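Long-range contacts in transcriptional regulator (Pyrococcus horikoshii, PDB 1UDD), which is of unknown function but belongs to the all-helical TenA/THI-4/PQQC family and assembles from four chains: residues Q15-I20 / T199-E204; L108-Y113 / L205-M210. One frame throughout, in Å; residues are numbered along the deposited sequence.

Contact 1 of 2, residues Q15-I20 / T199-E204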
# COMPACT_ATOMS: atom_id res chain seq x y z
N GLN A 15 -22.07 -19.15 -15.92
CA GLN A 15 -21.74 -20.55 -15.80
C GLN A 15 -21.09 -20.93 -14.47
O GLN A 15 -21.40 -21.99 -13.90
CB GLN A 15 -20.89 -21.00 -16.98
CG GLN A 15 -21.01 -22.48 -17.24
CD GLN A 15 -22.41 -23.02 -16.94
OE1 GLN A 15 -23.39 -22.70 -17.64
NE2 GLN A 15 -22.51 -23.84 -15.89
N ILE A 16 -20.22 -20.09 -13.94
CA ILE A 16 -19.62 -20.49 -12.69
C ILE A 16 -20.58 -20.26 -11.51
O ILE A 16 -20.54 -21.00 -10.54
CB ILE A 16 -18.25 -19.81 -12.46
CG1 ILE A 16 -18.37 -18.71 -11.45
CG2 ILE A 16 -17.64 -19.35 -13.76
CD1 ILE A 16 -17.69 -19.14 -10.17
N TRP A 17 -21.47 -19.26 -11.61
CA TRP A 17 -22.43 -19.04 -10.53
C TRP A 17 -23.39 -20.22 -10.46
O TRP A 17 -23.82 -20.63 -9.38
CB TRP A 17 -23.16 -17.71 -10.72
CG TRP A 17 -22.35 -16.52 -10.19
CD1 TRP A 17 -21.01 -16.31 -10.35
CD2 TRP A 17 -22.83 -15.43 -9.39
NE1 TRP A 17 -20.62 -15.17 -9.69
CE2 TRP A 17 -21.72 -14.61 -9.08
CE3 TRP A 17 -24.10 -15.08 -8.89
CZ2 TRP A 17 -21.84 -13.46 -8.31
CZ3 TRP A 17 -24.21 -13.93 -8.12
CH2 TRP A 17 -23.08 -13.13 -7.83
N LYS A 18 -23.72 -20.79 -11.62
CA LYS A 18 -24.59 -21.95 -11.66
C LYS A 18 -23.92 -23.10 -10.88
O LYS A 18 -24.57 -23.79 -10.08
CB LYS A 18 -24.83 -22.37 -13.11
CG LYS A 18 -25.69 -23.60 -13.28
CD LYS A 18 -25.94 -23.89 -14.75
CE LYS A 18 -26.67 -25.21 -14.92
NZ LYS A 18 -26.83 -25.53 -16.37
N LYS A 19 -22.62 -23.30 -11.11
CA LYS A 19 -21.89 -24.36 -10.39
C LYS A 19 -21.89 -24.04 -8.89
O LYS A 19 -21.86 -24.93 -8.05
CB LYS A 19 -20.45 -24.47 -10.89
CG LYS A 19 -20.29 -24.71 -12.39
CD LYS A 19 -18.79 -24.77 -12.71
CE LYS A 19 -18.53 -24.81 -14.20
NZ LYS A 19 -19.23 -25.95 -14.83
N ILE A 20 -21.89 -22.75 -8.55
CA ILE A 20 -21.93 -22.37 -7.14
C ILE A 20 -23.31 -22.70 -6.57
O ILE A 20 -23.42 -23.27 -5.48
CB ILE A 20 -21.72 -20.87 -6.95
CG1 ILE A 20 -20.29 -20.49 -7.34
CG2 ILE A 20 -22.07 -20.48 -5.50
CD1 ILE A 20 -19.99 -18.98 -7.24
N THR A 199 -12.61 -13.78 -11.37
CA THR A 199 -11.63 -14.38 -10.47
C THR A 199 -12.28 -14.59 -9.10
O THR A 199 -12.16 -15.66 -8.50
CB THR A 199 -10.40 -13.45 -10.28
OG1 THR A 199 -9.72 -13.32 -11.53
CG2 THR A 199 -9.45 -14.01 -9.22
N GLY A 200 -12.98 -13.57 -8.63
CA GLY A 200 -13.63 -13.66 -7.34
C GLY A 200 -14.66 -14.75 -7.30
O GLY A 200 -14.83 -15.43 -6.28
N SER A 201 -15.36 -14.93 -8.42
CA SER A 201 -16.40 -15.95 -8.54
C SER A 201 -15.78 -17.34 -8.50
O SER A 201 -16.33 -18.26 -7.88
CB SER A 201 -17.19 -15.76 -9.85
OG SER A 201 -17.80 -14.49 -9.88
N LYS A 202 -14.63 -17.50 -9.16
CA LYS A 202 -13.94 -18.79 -9.14
C LYS A 202 -13.50 -19.12 -7.71
O LYS A 202 -13.64 -20.25 -7.25
CB LYS A 202 -12.73 -18.79 -10.06
CG LYS A 202 -13.09 -18.77 -11.54
CD LYS A 202 -11.85 -19.02 -12.36
CE LYS A 202 -12.16 -19.04 -13.84
NZ LYS A 202 -10.92 -19.38 -14.61
N PHE A 203 -12.97 -18.12 -7.01
CA PHE A 203 -12.55 -18.34 -5.62
C PHE A 203 -13.74 -18.78 -4.77
O PHE A 203 -13.60 -19.65 -3.92
CB PHE A 203 -11.95 -17.08 -5.02
CG PHE A 203 -10.49 -16.90 -5.35
CD1 PHE A 203 -9.55 -17.88 -5.03
CD2 PHE A 203 -10.04 -15.72 -5.94
CE1 PHE A 203 -8.19 -17.69 -5.30
CE2 PHE A 203 -8.68 -15.51 -6.21
CZ PHE A 203 -7.75 -16.51 -5.88
N GLU A 204 -14.90 -18.17 -5.00
CA GLU A 204 -16.09 -18.54 -4.24
C GLU A 204 -16.40 -20.02 -4.43
O GLU A 204 -16.69 -20.74 -3.47
CB GLU A 204 -17.30 -17.70 -4.68
CG GLU A 204 -17.39 -16.31 -4.04
CD GLU A 204 -17.43 -16.35 -2.52
OE1 GLU A 204 -17.98 -17.32 -1.96
OE2 GLU A 204 -16.94 -15.39 -1.87
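Two helices of the all-helical, heme oxygenase-like fold of the TenA family run almost alongside each other here: the short helix 14-21 lies against the middle of the long C-terminal helix 190-213. The segment axes approach to 9.5 Å, and their N-to-C directions differ by 20°, so the chain returns in nearly the same sense after 178 mostly helical residues.

The polar part of the contact is a single hydrogen bond. Trp17 NE1 donates to Ser201 OG over 2.9 Å, with an N-H...O angle of 165°. The hydroxyl oxygen sits in the plane of the indole at its edge, as the direction of the N-H requires. Ser201 OG, set anti to its own carbonyl carbon and beside the backbone N, also bonds to Phe197 O one turn earlier on helix 190-213. With the indole N-H as donor and the Phe197 carbonyl as its other partner, this buried hydroxyl is bonded twice. The indole is further held by Trp138, whose ring it meets edge to face.

Apolar packing lies along the rest of the interface. Ile16 extends toward helix 190-213 and lays CG1 against Ser201 CB at 3.6 Å, and Leu205 provides further cover for its side chain. One turn on, Ile20 keeps CG1 beside its backbone N and extends to CD1 (chi2 177°), crossing Glu204 obliquely. Only the aliphatic root of Glu204 takes part: its chain bends at chi2, and OE2 is carried off to hydrogen bonds with Tyr113 OH and Tyr49 OH, which satisfy it in the buried interior. What faces helix 14-21 is therefore Glu204 CB, 3.9 Å from Ile20 CD1.

Contact 2 of 2, residues L108-Y113 / L205-M210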
# COMPACT_ATOMS: atom_id res chain seq x y z
N LEU A 108 -5.04 -23.45 1.64
CA LEU A 108 -4.35 -22.63 0.65
C LEU A 108 -5.39 -21.76 -0.07
O LEU A 108 -5.18 -20.55 -0.24
CB LEU A 108 -3.62 -23.55 -0.34
CG LEU A 108 -2.64 -22.97 -1.36
CD1 LEU A 108 -3.38 -22.49 -2.57
CD2 LEU A 108 -1.83 -21.86 -0.73
N VAL A 109 -6.50 -22.37 -0.46
CA VAL A 109 -7.59 -21.65 -1.16
C VAL A 109 -8.05 -20.43 -0.38
O VAL A 109 -8.24 -19.35 -0.94
CB VAL A 109 -8.80 -22.59 -1.41
CG1 VAL A 109 -9.95 -21.81 -2.05
CG2 VAL A 109 -8.40 -23.72 -2.32
N ASN A 110 -8.23 -20.61 0.92
CA ASN A 110 -8.66 -19.54 1.82
C ASN A 110 -7.67 -18.37 1.77
O ASN A 110 -8.04 -17.24 1.46
CB ASN A 110 -8.73 -20.07 3.25
CG ASN A 110 -9.51 -19.17 4.17
OD1 ASN A 110 -9.52 -17.94 4.00
ND2 ASN A 110 -10.14 -19.76 5.17
N SER A 111 -6.41 -18.67 2.09
CA SER A 111 -5.36 -17.66 2.09
C SER A 111 -5.33 -16.92 0.77
O SER A 111 -5.36 -15.69 0.72
CB SER A 111 -3.99 -18.31 2.30
OG SER A 111 -3.95 -19.00 3.53
N ALA A 112 -5.26 -17.70 -0.31
CA ALA A 112 -5.23 -17.15 -1.66
C ALA A 112 -6.40 -16.19 -1.94
O ALA A 112 -6.19 -15.08 -2.43
CB ALA A 112 -5.24 -18.28 -2.66
N TYR A 113 -7.62 -16.62 -1.63
CA TYR A 113 -8.78 -15.78 -1.88
C TYR A 113 -8.66 -14.46 -1.12
O TYR A 113 -8.88 -13.38 -1.68
CB TYR A 113 -10.06 -16.52 -1.47
CG TYR A 113 -11.38 -15.83 -1.82
CD1 TYR A 113 -11.45 -14.84 -2.81
CD2 TYR A 113 -12.56 -16.19 -1.17
CE1 TYR A 113 -12.67 -14.24 -3.15
CE2 TYR A 113 -13.78 -15.60 -1.50
CZ TYR A 113 -13.83 -14.63 -2.49
OH TYR A 113 -15.04 -14.05 -2.77
N LEU A 205 -16.37 -20.47 -5.68
CA LEU A 205 -16.65 -21.86 -6.00
C LEU A 205 -15.59 -22.74 -5.35
O LEU A 205 -15.89 -23.77 -4.73
CB LEU A 205 -16.66 -22.06 -7.52
CG LEU A 205 -16.93 -23.46 -8.09
CD1 LEU A 205 -18.14 -24.07 -7.42
CD2 LEU A 205 -17.15 -23.36 -9.59
N ALA A 206 -14.33 -22.31 -5.46
CA ALA A 206 -13.22 -23.05 -4.89
C ALA A 206 -13.36 -23.15 -3.38
O ALA A 206 -13.00 -24.16 -2.78
CB ALA A 206 -11.89 -22.35 -5.24
N PHE A 207 -13.89 -22.09 -2.77
CA PHE A 207 -14.05 -22.07 -1.33
C PHE A 207 -15.06 -23.14 -0.89
O PHE A 207 -14.83 -23.84 0.10
CB PHE A 207 -14.52 -20.69 -0.86
CG PHE A 207 -14.10 -20.35 0.54
CD1 PHE A 207 -12.83 -19.82 0.79
CD2 PHE A 207 -14.97 -20.54 1.61
CE1 PHE A 207 -12.44 -19.46 2.09
CE2 PHE A 207 -14.60 -20.19 2.91
CZ PHE A 207 -13.33 -19.65 3.15
N TRP A 208 -16.17 -23.24 -1.60
CA TRP A 208 -17.17 -24.24 -1.24
C TRP A 208 -16.55 -25.61 -1.45
O TRP A 208 -16.72 -26.51 -0.63
CB TRP A 208 -18.43 -24.09 -2.10
CG TRP A 208 -19.18 -22.82 -1.79
CD1 TRP A 208 -19.41 -21.78 -2.65
CD2 TRP A 208 -19.80 -22.47 -0.55
NE1 TRP A 208 -20.14 -20.81 -2.02
CE2 TRP A 208 -20.39 -21.20 -0.73
CE3 TRP A 208 -19.91 -23.11 0.70
CZ2 TRP A 208 -21.09 -20.55 0.30
CZ3 TRP A 208 -20.61 -22.46 1.72
CH2 TRP A 208 -21.19 -21.19 1.51
N GLU A 209 -15.81 -25.75 -2.54
CA GLU A 209 -15.18 -27.01 -2.87
C GLU A 209 -14.22 -27.48 -1.79
O GLU A 209 -14.22 -28.65 -1.42
CB GLU A 209 -14.44 -26.89 -4.21
CG GLU A 209 -13.81 -28.19 -4.70
CD GLU A 209 -14.81 -29.34 -4.79
OE1 GLU A 209 -15.96 -29.09 -5.22
OE2 GLU A 209 -14.44 -30.49 -4.44
N MET A 210 -13.40 -26.56 -1.27
CA MET A 210 -12.46 -26.95 -0.24
C MET A 210 -13.19 -27.22 1.07
O MET A 210 -12.72 -28.00 1.91
CB MET A 210 -11.39 -25.87 -0.05
CG MET A 210 -11.85 -24.65 0.67
SD MET A 210 -11.55 -24.76 2.41
CE MET A 210 -12.14 -23.09 2.89
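In the TenA-family helical bundle, the first turns of helix 108-123 pack antiparallel on helix 190-213, near the C-terminal end of the latter, in a largely buried contact. The segment axes are 9.5 Å apart with N-to-C directions at 156°, and no hydrogen bond links the two segments.

Val109 stands toward the partner helix at their closest backbone approach. Its CG1, anti to the backbone N, lies 3.8 Å from Ala206 CB, while its CB meets Met210 CG at 4.2 Å. The small Ala206 side chain thus faces the branched one directly.

Beside this aliphatic cluster, the Phe207 ring reaches toward helix 108-123. Asn110 runs side by side with it, its amide plane turned 73° from the ring, and Asn110 CG comes to 3.6 Å from the Phe207 CE1 corner. Both ends of the amide are bonded, OD1 to Asn48 ND2 and ND2 to Gln45 O on helix 36-63, which probably fixes its orientation. OD1 lies at the ring edge, in its plane. Tyr113 crosses Phe207 at about a right angle, bringing CD2 to 4.1 Å from Phe207 CD1, while Tyr49 meets the same phenyl ring edge to face. Within helix 190-213 itself, Met210 curls back so that its methyl carbon CE rests over the centre of the Phe207 ring, 3.6 Å above its plane.

Along the chain the segments alternate, 15-20, 108-113, 199-204, 205-210, so the two contacts interlock. They share helix 190-213, whose consecutive segments receive helix 14-21 nearly parallel and helix 108-123 antiparallel, and their centres are about 11 Å apart. The shared helix thus packs against both an N-terminal helix and helix 108-123. The contacts also touch directly, through the Tyr113-Glu204 hydrogen bond and where Phe203 CB packs on Tyr113 CD1. Both continue into the assembly, because Phe203 packs on Ala112 of the second subunit, and Leu108 and Ala112 meet Phe203 of that subunit in return.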